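Local coordinates for protein glycoside hydrolase family 31 (Trueperella pyogenes, PDB 5I0F) that degrades cycloalternan, probably by a retaining glycosidase mechanism that passes through a covalent glycosyl-enzyme intermediate, at residues A[53-65]-A[89-101]. Sequence-based numbering, arbitrary orientation.
Sequences HEQVFDMSPVNGT and ADNGWQTSIPHLP
Ser60 and Gln94 form an antiparallel hydrogen-bonded pair where strand 54-62 meets strand 91-97. Ser60 N donates to Gln94 O over 2.9 Å in a nearly straight bond (172°), whereas the return bond from Gln94 N to Ser60 O, at 2.8 Å, is bent to 140°. Ser60 O also receives the CA-H of Trp93, CA to O 3.2 Å. Beyond the non-hydrogen-bonded pair of Pro61 and Trp93, Val62 N donates to Gly92 O.

Two waters add to these direct bonds. One extends the connection beyond Ser60, donating to Asp58 O and also hydrogen-bonding Thr95 OG1; the other takes the place of a return bond at Val62 and Gly92, accepting from Gly92 N and donating to Val62 O.

Among the apolar contacts, Pro61 lays its CG over one face of the Trp93 indole as a CH-pi contact, 4.2 Å from the centroid of the six-membered ring, while the CE3-CZ3 edge of the indole meets the carbonyl group of Met59. The Met59 side chain, bent at chi3 (78°), passes Thr95 and brings CE within 4.0 Å of Trp93 CB. Where the strands diverge, the Phe57 ring crosses Ile97 at about a right angle, its CZ 3.7 Å from Ile97 CG1. Phe57 CB also lies against the water-bound hydroxyl of Thr95, 3.5 Å from Thr95 OG1.

Strand 41-49 pairs with the other edge of strand 54-62, and strand 31-37 with that of strand 91-97, within the antiparallel sheet of the N-terminal domain. Direct backbone bonding is thus confined to a short crossing, while water and side chains bridge the widening gap towards Phe57 and Ile97.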
loop_
_atom_site.group_PDB
_atom_site.type_symbol
_atom_site.label_atom_id
_atom_site.label_comp_id
_atom_site.label_asym_id
_atom_site.label_seq_id
_atom_site.Cartn_x
_atom_site.Cartn_y
_atom_site.Cartn_z
ATOM N N HIS A 53 -34.797 31.477 10.795
ATOM C CA HIS A 53 -33.949 31.993 11.882
ATOM C C HIS A 53 -32.511 32.227 11.419
ATOM O O HIS A 53 -32.044 31.640 10.435
ATOM C CB HIS A 53 -33.956 31.016 13.054
ATOM N N GLU A 54 -31.808 33.088 12.145
ATOM C CA GLU A 54 -30.374 33.306 11.944
ATOM C C GLU A 54 -29.718 33.139 13.306
ATOM O O GLU A 54 -30.287 33.548 14.320
ATOM C CB GLU A 54 -30.071 34.685 11.328
ATOM C CG GLU A 54 -30.556 35.919 12.110
ATOM C CD GLU A 54 -32.039 36.274 11.909
ATOM O OE1 GLU A 54 -32.821 35.434 11.402
ATOM O OE2 GLU A 54 -32.431 37.408 12.279
ATOM N N GLN A 55 -28.557 32.499 13.341
ATOM C CA GLN A 55 -27.832 32.316 14.595
ATOM C C GLN A 55 -26.358 32.596 14.393
ATOM O O GLN A 55 -25.804 32.281 13.345
ATOM C CB GLN A 55 -28.026 30.900 15.144
ATOM C CG GLN A 55 -27.631 30.766 16.609
ATOM C CD GLN A 55 -27.774 29.354 17.139
ATOM O OE1 GLN A 55 -28.290 28.473 16.460
ATOM N NE2 GLN A 55 -27.297 29.131 18.361
ATOM N N VAL A 56 -25.745 33.178 15.424
ATOM C CA VAL A 56 -24.343 33.573 15.428
ATOM C C VAL A 56 -23.661 32.766 16.525
ATOM O O VAL A 56 -24.151 32.718 17.648
ATOM C CB VAL A 56 -24.185 35.081 15.732
ATOM C CG1 VAL A 56 -22.746 35.532 15.491
ATOM C CG2 VAL A 56 -25.183 35.903 14.910
ATOM N N PHE A 57 -22.551 32.118 16.191
ATOM C CA PHE A 57 -21.759 31.367 17.156
ATOM C C PHE A 57 -20.432 32.086 17.391
ATOM O O PHE A 57 -19.775 32.503 16.435
ATOM C CB PHE A 57 -21.508 29.953 16.635
ATOM C CG PHE A 57 -22.764 29.154 16.412
ATOM C CD1 PHE A 57 -23.451 29.234 15.210
ATOM C CD2 PHE A 57 -23.248 28.301 17.399
ATOM C CE1 PHE A 57 -24.613 28.500 15.005
ATOM C CE2 PHE A 57 -24.414 27.573 17.206
ATOM C CZ PHE A 57 -25.095 27.669 16.003
ATOM N N ASP A 58 -20.060 32.247 18.655
ATOM C CA ASP A 58 -18.739 32.758 19.033
ATOM C C ASP A 58 -17.773 31.597 19.055
ATOM O O ASP A 58 -17.860 30.726 19.909
ATOM C CB ASP A 58 -18.750 33.399 20.425
ATOM C CG ASP A 58 -19.391 34.762 20.436
ATOM O OD1 ASP A 58 -18.995 35.632 19.613
ATOM O OD2 ASP A 58 -20.277 34.970 21.287
ATOM N N MET A 59 -16.840 31.595 18.122
ATOM C CA MET A 59 -15.896 30.501 17.991
ATOM C C MET A 59 -14.775 30.647 19.019
ATOM O O MET A 59 -14.498 31.746 19.508
ATOM C CB MET A 59 -15.356 30.443 16.560
ATOM C CG MET A 59 -16.450 30.287 15.511
ATOM S SD MET A 59 -15.840 30.307 13.829
ATOM C CE MET A 59 -15.186 28.635 13.666
ATOM N N SER A 60 -14.162 29.522 19.362
ATOM C CA SER A 60 -13.085 29.456 20.340
ATOM C C SER A 60 -11.780 29.037 19.661
ATOM O O SER A 60 -11.819 28.236 18.716
ATOM C CB SER A 60 -13.437 28.426 21.403
ATOM O OG SER A 60 -14.476 28.911 22.235
ATOM N N PRO A 61 -10.625 29.539 20.153
ATOM C CA PRO A 61 -9.379 29.105 19.549
ATOM C C PRO A 61 -9.051 27.678 19.987
ATOM O O PRO A 61 -9.305 27.302 21.123
ATOM C CB PRO A 61 -8.333 30.113 20.083
ATOM C CG PRO A 61 -9.071 31.082 20.939
ATOM C CD PRO A 61 -10.371 30.437 21.302
ATOM N N VAL A 62 -8.498 26.896 19.078
ATOM C CA VAL A 62 -8.290 25.485 19.343
ATOM C C VAL A 62 -6.958 25.074 18.752
ATOM O O VAL A 62 -6.444 25.763 17.887
ATOM C CB VAL A 62 -9.497 24.684 18.768
ATOM C CG1 VAL A 62 -9.406 24.543 17.254
ATOM C CG2 VAL A 62 -9.667 23.345 19.459
ATOM N N ASN A 63 -6.374 23.997 19.276
ATOM C CA ASN A 63 -5.287 23.284 18.591
ATOM C C ASN A 63 -5.817 21.952 18.126
ATOM O O ASN A 63 -6.832 21.475 18.636
ATOM C CB ASN A 63 -4.098 23.061 19.514
ATOM C CG ASN A 63 -3.516 24.357 20.023
ATOM O OD1 ASN A 63 -3.396 25.327 19.281
ATOM N ND2 ASN A 63 -3.149 24.381 21.296
ATOM N N GLY A 64 -5.133 21.338 17.164
ATOM C CA GLY A 64 -5.517 20.002 16.696
ATOM C C GLY A 64 -5.499 18.996 17.844
ATOM O O GLY A 64 -4.716 19.142 18.778
ATOM N N THR A 65 -6.361 17.983 17.779
ATOM C CA THR A 65 -6.304 16.878 18.741
ATOM C C THR A 65 -4.952 16.182 18.609
ATOM O O THR A 65 -4.313 16.246 17.555
ATOM C CB THR A 65 -7.403 15.806 18.540
ATOM O OG1 THR A 65 -7.213 15.135 17.279
ATOM C CG2 THR A 65 -8.811 16.416 18.615
ATOM N N ALA A 89 1.580 27.188 12.288
ATOM C CA ALA A 89 1.475 28.587 11.867
ATOM C C ALA A 89 0.017 29.035 11.730
ATOM O O ALA A 89 -0.279 30.208 11.926
ATOM C CB ALA A 89 2.220 28.809 10.557
ATOM N N ASP A 90 -0.877 28.102 11.378
ATOM C CA ASP A 90 -2.325 28.377 11.308
ATOM C C ASP A 90 -2.947 28.488 12.697
ATOM O O ASP A 90 -2.506 27.854 13.655
ATOM C CB ASP A 90 -3.083 27.297 10.513
ATOM C CG ASP A 90 -2.910 27.426 9.000
ATOM O OD1 ASP A 90 -2.719 28.554 8.483
ATOM O OD2 ASP A 90 -2.994 26.379 8.319
ATOM N N ASN A 91 -3.978 29.314 12.773
ATOM C CA ASN A 91 -4.693 29.587 13.996
ATOM C C ASN A 91 -6.091 29.041 13.796
ATOM O O ASN A 91 -6.883 29.612 13.047
ATOM C CB ASN A 91 -4.709 31.086 14.249
ATOM C CG ASN A 91 -3.307 31.677 14.291
ATOM O OD1 ASN A 91 -2.915 32.438 13.403
ATOM N ND2 ASN A 91 -2.533 31.287 15.301
ATOM N N GLY A 92 -6.359 27.904 14.428
ATOM C CA GLY A 92 -7.649 27.255 14.348
ATOM C C GLY A 92 -8.667 27.883 15.280
ATOM O O GLY A 92 -8.338 28.276 16.401
ATOM N N TRP A 93 -9.905 27.960 14.795
ATOM C CA TRP A 93 -11.067 28.379 15.573
ATOM C C TRP A 93 -12.160 27.339 15.375
ATOM O O TRP A 93 -12.235 26.724 14.309
ATOM C CB TRP A 93 -11.550 29.730 15.061
ATOM C CG TRP A 93 -10.590 30.833 15.329
ATOM C CD1 TRP A 93 -9.507 31.201 14.563
ATOM C CD2 TRP A 93 -10.634 31.743 16.427
ATOM N NE1 TRP A 93 -8.884 32.278 15.122
ATOM C CE2 TRP A 93 -9.549 32.634 16.270
ATOM C CE3 TRP A 93 -11.493 31.902 17.526
ATOM C CZ2 TRP A 93 -9.295 33.659 17.178
ATOM C CZ3 TRP A 93 -11.230 32.921 18.438
ATOM C CH2 TRP A 93 -10.142 33.776 18.259
ATOM N N GLN A 94 -13.020 27.172 16.376
ATOM C CA GLN A 94 -14.013 26.104 16.364
ATOM C C GLN A 94 -15.280 26.467 17.133
ATOM O O GLN A 94 -15.240 27.185 18.131
ATOM C CB GLN A 94 -13.397 24.822 16.936
ATOM C CG GLN A 94 -14.256 23.587 16.796
ATOM C CD GLN A 94 -13.681 22.395 17.535
ATOM O OE1 GLN A 94 -12.832 21.683 17.010
ATOM N NE2 GLN A 94 -14.151 22.170 18.761
ATOM N N THR A 95 -16.402 25.975 16.628
ATOM C CA THR A 95 -17.659 25.954 17.354
ATOM C C THR A 95 -18.353 24.647 16.997
ATOM O O THR A 95 -17.848 23.895 16.170
ATOM C CB THR A 95 -18.539 27.184 16.999
ATOM O OG1 THR A 95 -19.683 27.226 17.857
ATOM C CG2 THR A 95 -19.001 27.173 15.518
ATOM N N SER A 96 -19.494 24.374 17.618
ATOM C CA SER A 96 -20.316 23.226 17.231
ATOM C C SER A 96 -21.810 23.477 17.412
ATOM O O SER A 96 -22.226 24.421 18.097
ATOM C CB SER A 96 -19.891 21.959 17.975
ATOM O OG SER A 96 -19.962 22.153 19.372
ATOM N N ILE A 97 -22.592 22.647 16.728
ATOM C CA ILE A 97 -24.047 22.618 16.851
ATOM C C ILE A 97 -24.365 21.212 17.356
ATOM O O ILE A 97 -24.140 20.263 16.625
ATOM C CB ILE A 97 -24.739 22.872 15.494
ATOM C CG1 ILE A 97 -24.291 24.215 14.906
ATOM C CG2 ILE A 97 -26.258 22.833 15.665
ATOM C CD1 ILE A 97 -24.731 24.457 13.472
ATOM N N PRO A 98 -24.845 21.067 18.613
ATOM C CA PRO A 98 -25.021 19.720 19.207
ATOM C C PRO A 98 -26.080 18.799 18.570
ATOM O O PRO A 98 -25.956 17.568 18.674
ATOM C CB PRO A 98 -25.390 20.021 20.669
ATOM C CG PRO A 98 -25.920 21.418 20.649
ATOM C CD PRO A 98 -25.159 22.136 19.580
ATOM N N HIS A 99 -27.104 19.379 17.942
ATOM C CA HIS A 99 -28.188 18.612 17.305
ATOM C C HIS A 99 -28.646 19.348 16.062
ATOM O O HIS A 99 -29.480 20.246 16.134
ATOM C CB HIS A 99 -29.365 18.425 18.272
ATOM C CG HIS A 99 -29.100 17.427 19.356
ATOM N ND1 HIS A 99 -28.858 16.094 19.094
ATOM C CD2 HIS A 99 -29.035 17.564 20.703
ATOM C CE1 HIS A 99 -28.658 15.452 20.232
ATOM N NE2 HIS A 99 -28.758 16.321 21.224
ATOM N N LEU A 100 -28.084 18.965 14.924
ATOM C CA LEU A 100 -28.214 19.756 13.706
ATOM C C LEU A 100 -29.643 19.733 13.177
ATOM O O LEU A 100 -30.170 18.661 12.897
ATOM C CB LEU A 100 -27.270 19.215 12.634
ATOM C CG LEU A 100 -27.166 20.035 11.347
ATOM C CD1 LEU A 100 -26.495 21.379 11.600
ATOM C CD2 LEU A 100 -26.405 19.224 10.304
ATOM N N PRO A 101 -30.283 20.908 13.049
ATOM C CA PRO A 101 -31.641 20.901 12.479
ATOM C C PRO A 101 -31.675 20.329 11.060
ATOM O O PRO A 101 -30.709 20.509 10.302
ATOM C CB PRO A 101 -32.019 22.387 12.462
ATOM C CG PRO A 101 -31.205 23.004 13.544
ATOM C CD PRO A 101 -29.919 22.227 13.596
HETATM O O HOH W 1 -18.454 28.017 20.110
HETATM O O HOH W 2 -4.598 26.564 16.054
#